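Local coordinates for SIRV1 hypothetical protein ORF119 (Sulfolobus islandicus rudivirus 1 variant xx, PDB 2X3G), which is of unproven function but probably acts as a dimeric HUH-type replication initiator (Rep) of a rod-shaped archaeal virus, at residues Asn8-Phe11 / Tyr15-Phe18; Lys36-Ile41 / Ser48-Ile53. One frame throughout, in Å; residues are numbered along the deposited sequence.

Contact 1: residues Asn8-Phe11 / Tyr15-Phe18; sequences NFHF and YTYF
The imidazole of His10 meets Thr16 with its edge. Thr16 OG1 lies at the rim of the ring, close to its plane, and Thr16 CB lies in that plane. Thr16 CB is 3.3 Å from His10 ND1. No Thr16 atom sits over a ring face. Helix 2-10 runs through a short loop into strand 15-22, an inner strand of a four-stranded antiparallel sheet with strand order 2-3-1-4, consistent with the HUH-type fold. Where the helix ends, His10 CD2 stands 3.7 Å above one face of the Phe11 ring, offset toward the rim. Phe11 itself does not reach the strand and is the first residue to leave helical geometry.

His10 chi1 is -172°, with CG anti to the backbone N. This turn of the side chain carries the ring off the helix end and over to the strand. There the two side chains cross at about a right angle. Thr16 points at the helix, whereas Tyr15 points away from it.

Both touching residues are buried, and their polar atoms have partners. On its other side the imidazole bonds through NE2 to Pro96 O. Lys97 NZ bonds to His10 O and more weakly to Thr16 OG1. Ile102 of helix 99-109 packs on His10, while Leu68 and Phe70 of the neighbouring strand touch Thr16. Bonds at both nitrogens probably hold the ring in this rotation. The bond that joins helix to strand runs between His10 ND1 and Thr16 OG1, 2.7 Å long with an angle of 158° at the hydrogen.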
# COMPACT_ATOMS: atom_id res chain seq x y z
N ASN A 8 6.11 -18.14 10.48
CA ASN A 8 7.20 -19.11 10.54
C ASN A 8 8.44 -18.57 11.25
O ASN A 8 8.98 -19.23 12.15
CB ASN A 8 7.53 -19.65 9.15
CG ASN A 8 6.68 -20.85 8.77
OD1 ASN A 8 6.30 -21.63 9.64
ND2 ASN A 8 6.39 -21.00 7.48
N PHE A 9 8.88 -17.38 10.87
CA PHE A 9 10.05 -16.78 11.50
C PHE A 9 9.74 -16.40 12.94
O PHE A 9 10.53 -16.62 13.83
CB PHE A 9 10.54 -15.55 10.73
CG PHE A 9 10.96 -15.81 9.31
CD1 PHE A 9 11.38 -17.06 8.89
CD2 PHE A 9 10.99 -14.77 8.40
CE1 PHE A 9 11.79 -17.26 7.59
CE2 PHE A 9 11.40 -14.98 7.11
CZ PHE A 9 11.79 -16.21 6.70
N HIS A 10 8.55 -15.86 13.19
CA HIS A 10 8.22 -15.44 14.55
C HIS A 10 8.40 -16.59 15.54
O HIS A 10 8.89 -16.40 16.66
CB HIS A 10 6.77 -14.98 14.61
CG HIS A 10 6.40 -14.37 15.92
ND1 HIS A 10 7.19 -13.47 16.59
CD2 HIS A 10 5.29 -14.54 16.69
CE1 HIS A 10 6.59 -13.09 17.70
NE2 HIS A 10 5.43 -13.71 17.78
N PHE A 11 8.03 -17.79 15.12
CA PHE A 11 8.00 -18.93 16.01
C PHE A 11 9.19 -19.86 15.82
O PHE A 11 9.17 -20.99 16.34
CB PHE A 11 6.67 -19.66 15.87
CG PHE A 11 5.50 -18.94 16.45
CD1 PHE A 11 5.42 -18.75 17.82
CD2 PHE A 11 4.46 -18.46 15.65
CE1 PHE A 11 4.33 -18.11 18.38
CE2 PHE A 11 3.37 -17.83 16.20
CZ PHE A 11 3.31 -17.64 17.56
N TYR A 15 14.05 -13.92 19.06
CA TYR A 15 13.64 -12.52 19.17
C TYR A 15 12.98 -12.02 17.90
O TYR A 15 13.51 -12.19 16.81
CB TYR A 15 14.85 -11.64 19.48
CG TYR A 15 15.63 -12.12 20.68
CD1 TYR A 15 15.12 -11.96 21.95
CD2 TYR A 15 16.87 -12.78 20.53
CE1 TYR A 15 15.81 -12.43 23.07
CE2 TYR A 15 17.56 -13.25 21.63
CZ TYR A 15 17.03 -13.06 22.89
OH TYR A 15 17.70 -13.51 24.01
N THR A 16 11.79 -11.43 18.07
CA THR A 16 11.08 -10.72 17.01
C THR A 16 10.92 -9.28 17.48
O THR A 16 10.16 -9.01 18.41
CB THR A 16 9.67 -11.27 16.77
OG1 THR A 16 9.71 -12.65 16.38
CG2 THR A 16 9.01 -10.46 15.67
N TYR A 17 11.66 -8.38 16.84
CA TYR A 17 11.61 -6.96 17.19
C TYR A 17 10.75 -6.23 16.17
O TYR A 17 10.97 -6.37 14.97
CB TYR A 17 13.00 -6.37 17.16
CG TYR A 17 13.94 -6.89 18.20
CD1 TYR A 17 13.88 -6.43 19.50
CD2 TYR A 17 14.89 -7.88 17.89
CE1 TYR A 17 14.74 -6.89 20.47
CE2 TYR A 17 15.78 -8.35 18.87
CZ TYR A 17 15.68 -7.84 20.16
OH TYR A 17 16.51 -8.27 21.15
N PHE A 18 9.79 -5.46 16.68
CA PHE A 18 8.92 -4.60 15.88
C PHE A 18 9.39 -3.17 16.12
O PHE A 18 9.26 -2.65 17.22
CB PHE A 18 7.45 -4.81 16.28
CG PHE A 18 6.50 -3.84 15.64
CD1 PHE A 18 6.60 -3.54 14.29
CD2 PHE A 18 5.49 -3.25 16.38
CE1 PHE A 18 5.74 -2.63 13.71
CE2 PHE A 18 4.62 -2.36 15.81
CZ PHE A 18 4.74 -2.04 14.46

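Contact 2: residues Lys36-Ile41 / Ser48-Ile53; sequences KFRSYI and SHVFSI
Arg38 lies obliquely across Val50 and reaches along the strand to Ser52. Its chain is extended from CG to NE, which lets it span this distance from the helix. Val50 CG1 sits 3.8 Å above one face of the Arg38 guanidinium, offset toward the rim. Ser52 OG lies at the edge, in the guanidinium plane. There Arg38 NH2 and NH1 both bond end-on to Ser52 OG, at 3.1 and 3.3 Å. Arg38 NH2 also bonds to Val50 O at 2.9 Å. That bond comes from above the carbonyl plane, 62° out of it.

Further along, Ile41 points at the strand. Ile41 CG2 is 3.7 Å from Val50 CG2 and 3.3 Å from Ser48 OG. Ser48 OG has its bond with Asp45 O.

Helix 30-44 packs on one face of the antiparallel sheet, and helices 2-10 and 99-109 line the other. The short segments run nearly antiparallel, at 156°. Ser48, Val50 and Ser52 face the helix, while His49 and Phe51 point away.

Strand 49-55 is the outermost of its own chain, but Phe51 to Ile53 pair with a strand of the second subunit. Arg38 NE bonds to Ser119 OG of that subunit. The guanidinium is therefore tied to its own strand and to the side chain of the partner's last residue. Its positive charge probably polarises Val50 O and Ser52 OG beside the dimer interface.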
# COMPACT_ATOMS: atom_id res chain seq x y z
N LYS A 36 21.35 -0.74 4.11
CA LYS A 36 22.41 -0.67 5.10
C LYS A 36 21.96 -1.18 6.47
O LYS A 36 22.75 -1.79 7.20
CB LYS A 36 22.95 0.76 5.23
CG LYS A 36 23.92 1.15 4.13
CD LYS A 36 24.70 2.38 4.50
CE LYS A 36 26.05 2.40 3.79
NZ LYS A 36 26.61 3.77 3.66
N PHE A 37 20.70 -0.93 6.81
CA PHE A 37 20.13 -1.51 8.01
C PHE A 37 20.11 -3.04 7.90
O PHE A 37 20.47 -3.74 8.83
CB PHE A 37 18.71 -0.98 8.27
CG PHE A 37 18.10 -1.49 9.54
CD1 PHE A 37 18.37 -0.89 10.76
CD2 PHE A 37 17.25 -2.59 9.52
CE1 PHE A 37 17.82 -1.39 11.93
CE2 PHE A 37 16.73 -3.08 10.69
CZ PHE A 37 17.00 -2.49 11.87
N ARG A 38 19.69 -3.56 6.75
CA ARG A 38 19.62 -5.00 6.58
C ARG A 38 21.00 -5.63 6.70
O ARG A 38 21.15 -6.73 7.26
CB ARG A 38 19.01 -5.38 5.23
CG ARG A 38 17.50 -5.52 5.27
CD ARG A 38 16.95 -6.10 3.97
NE ARG A 38 15.54 -6.48 4.18
CZ ARG A 38 14.52 -5.65 4.04
NH1 ARG A 38 14.71 -4.39 3.68
NH2 ARG A 38 13.29 -6.09 4.30
N SER A 39 21.99 -4.92 6.16
CA SER A 39 23.39 -5.37 6.20
C SER A 39 23.97 -5.39 7.63
O SER A 39 24.66 -6.33 8.01
CB SER A 39 24.24 -4.51 5.27
OG SER A 39 23.88 -4.74 3.89
N TYR A 40 23.67 -4.36 8.40
CA TYR A 40 23.95 -4.35 9.83
C TYR A 40 23.31 -5.55 10.55
O TYR A 40 23.97 -6.25 11.31
CB TYR A 40 23.52 -3.00 10.44
CG TYR A 40 23.02 -3.07 11.85
CD1 TYR A 40 21.67 -2.84 12.13
CD2 TYR A 40 23.88 -3.36 12.90
CE1 TYR A 40 21.19 -2.91 13.42
CE2 TYR A 40 23.39 -3.45 14.21
CZ TYR A 40 22.03 -3.23 14.45
OH TYR A 40 21.51 -3.28 15.73
N ILE A 41 22.04 -5.82 10.31
CA ILE A 41 21.37 -6.96 10.95
C ILE A 41 21.96 -8.30 10.47
O ILE A 41 22.18 -9.23 11.27
CB ILE A 41 19.84 -6.91 10.69
CG1 ILE A 41 19.21 -5.68 11.39
CG2 ILE A 41 19.17 -8.21 11.14
CD1 ILE A 41 19.22 -5.71 12.90
N SER A 48 19.42 -14.08 10.34
CA SER A 48 18.32 -13.17 10.61
C SER A 48 17.49 -12.93 9.37
O SER A 48 17.96 -13.14 8.24
CB SER A 48 18.85 -11.83 11.13
OG SER A 48 19.82 -11.29 10.24
N HIS A 49 16.25 -12.49 9.60
CA HIS A 49 15.34 -12.02 8.54
C HIS A 49 14.76 -10.67 8.90
O HIS A 49 14.59 -10.34 10.06
CB HIS A 49 14.22 -13.02 8.33
CG HIS A 49 14.70 -14.32 7.78
ND1 HIS A 49 15.18 -14.46 6.50
CD2 HIS A 49 14.81 -15.55 8.36
CE1 HIS A 49 15.55 -15.71 6.29
NE2 HIS A 49 15.33 -16.40 7.40
N VAL A 50 14.48 -9.87 7.88
CA VAL A 50 14.00 -8.51 8.10
C VAL A 50 12.86 -8.26 7.14
O VAL A 50 13.00 -8.50 5.94
CB VAL A 50 15.09 -7.46 7.89
CG1 VAL A 50 14.52 -6.05 8.10
CG2 VAL A 50 16.27 -7.70 8.85
N PHE A 51 11.73 -7.86 7.70
CA PHE A 51 10.54 -7.52 6.95
C PHE A 51 10.34 -6.02 7.13
O PHE A 51 10.40 -5.54 8.26
CB PHE A 51 9.35 -8.30 7.49
CG PHE A 51 8.08 -8.08 6.74
CD1 PHE A 51 8.02 -8.29 5.37
CD2 PHE A 51 6.92 -7.73 7.40
CE1 PHE A 51 6.85 -8.09 4.67
CE2 PHE A 51 5.74 -7.55 6.72
CZ PHE A 51 5.70 -7.72 5.35
N SER A 52 10.15 -5.29 6.04
CA SER A 52 10.12 -3.84 6.10
C SER A 52 8.99 -3.28 5.27
O SER A 52 8.64 -3.85 4.23
CB SER A 52 11.45 -3.26 5.61
OG SER A 52 11.63 -3.42 4.20
N ILE A 53 8.43 -2.17 5.76
CA ILE A 53 7.37 -1.43 5.09
C ILE A 53 7.71 0.05 5.15
O ILE A 53 8.07 0.55 6.21
CB ILE A 53 6.02 -1.62 5.83
CG1 ILE A 53 5.68 -3.11 5.99
CG2 ILE A 53 4.89 -0.89 5.09
CD1 ILE A 53 5.39 -3.78 4.70

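In the fold
Contacts 1 and 2 both pack a helix on the same antiparallel sheet, but on opposite faces. Contact 1 sets helix 2-10 against inner strand 15-22; contact 2 sets helix 30-44 against strand 49-55, outermost in its own chain but extended by the second subunit. Both are largely buried. Contact 1 is small and rests on one polar pair inside the subunit. Contact 2 is larger, mixing apolar packing with arginine bonds, and opens onto the dimer interface. Their centres are about 13 Å apart. They touch where the Phe9 ring stacks on His49, with Phe9 CE2 3.4 Å from His49 CG. Met118 of the second subunit packs on Phe9 and Phe51, so both contacts border the partner chain.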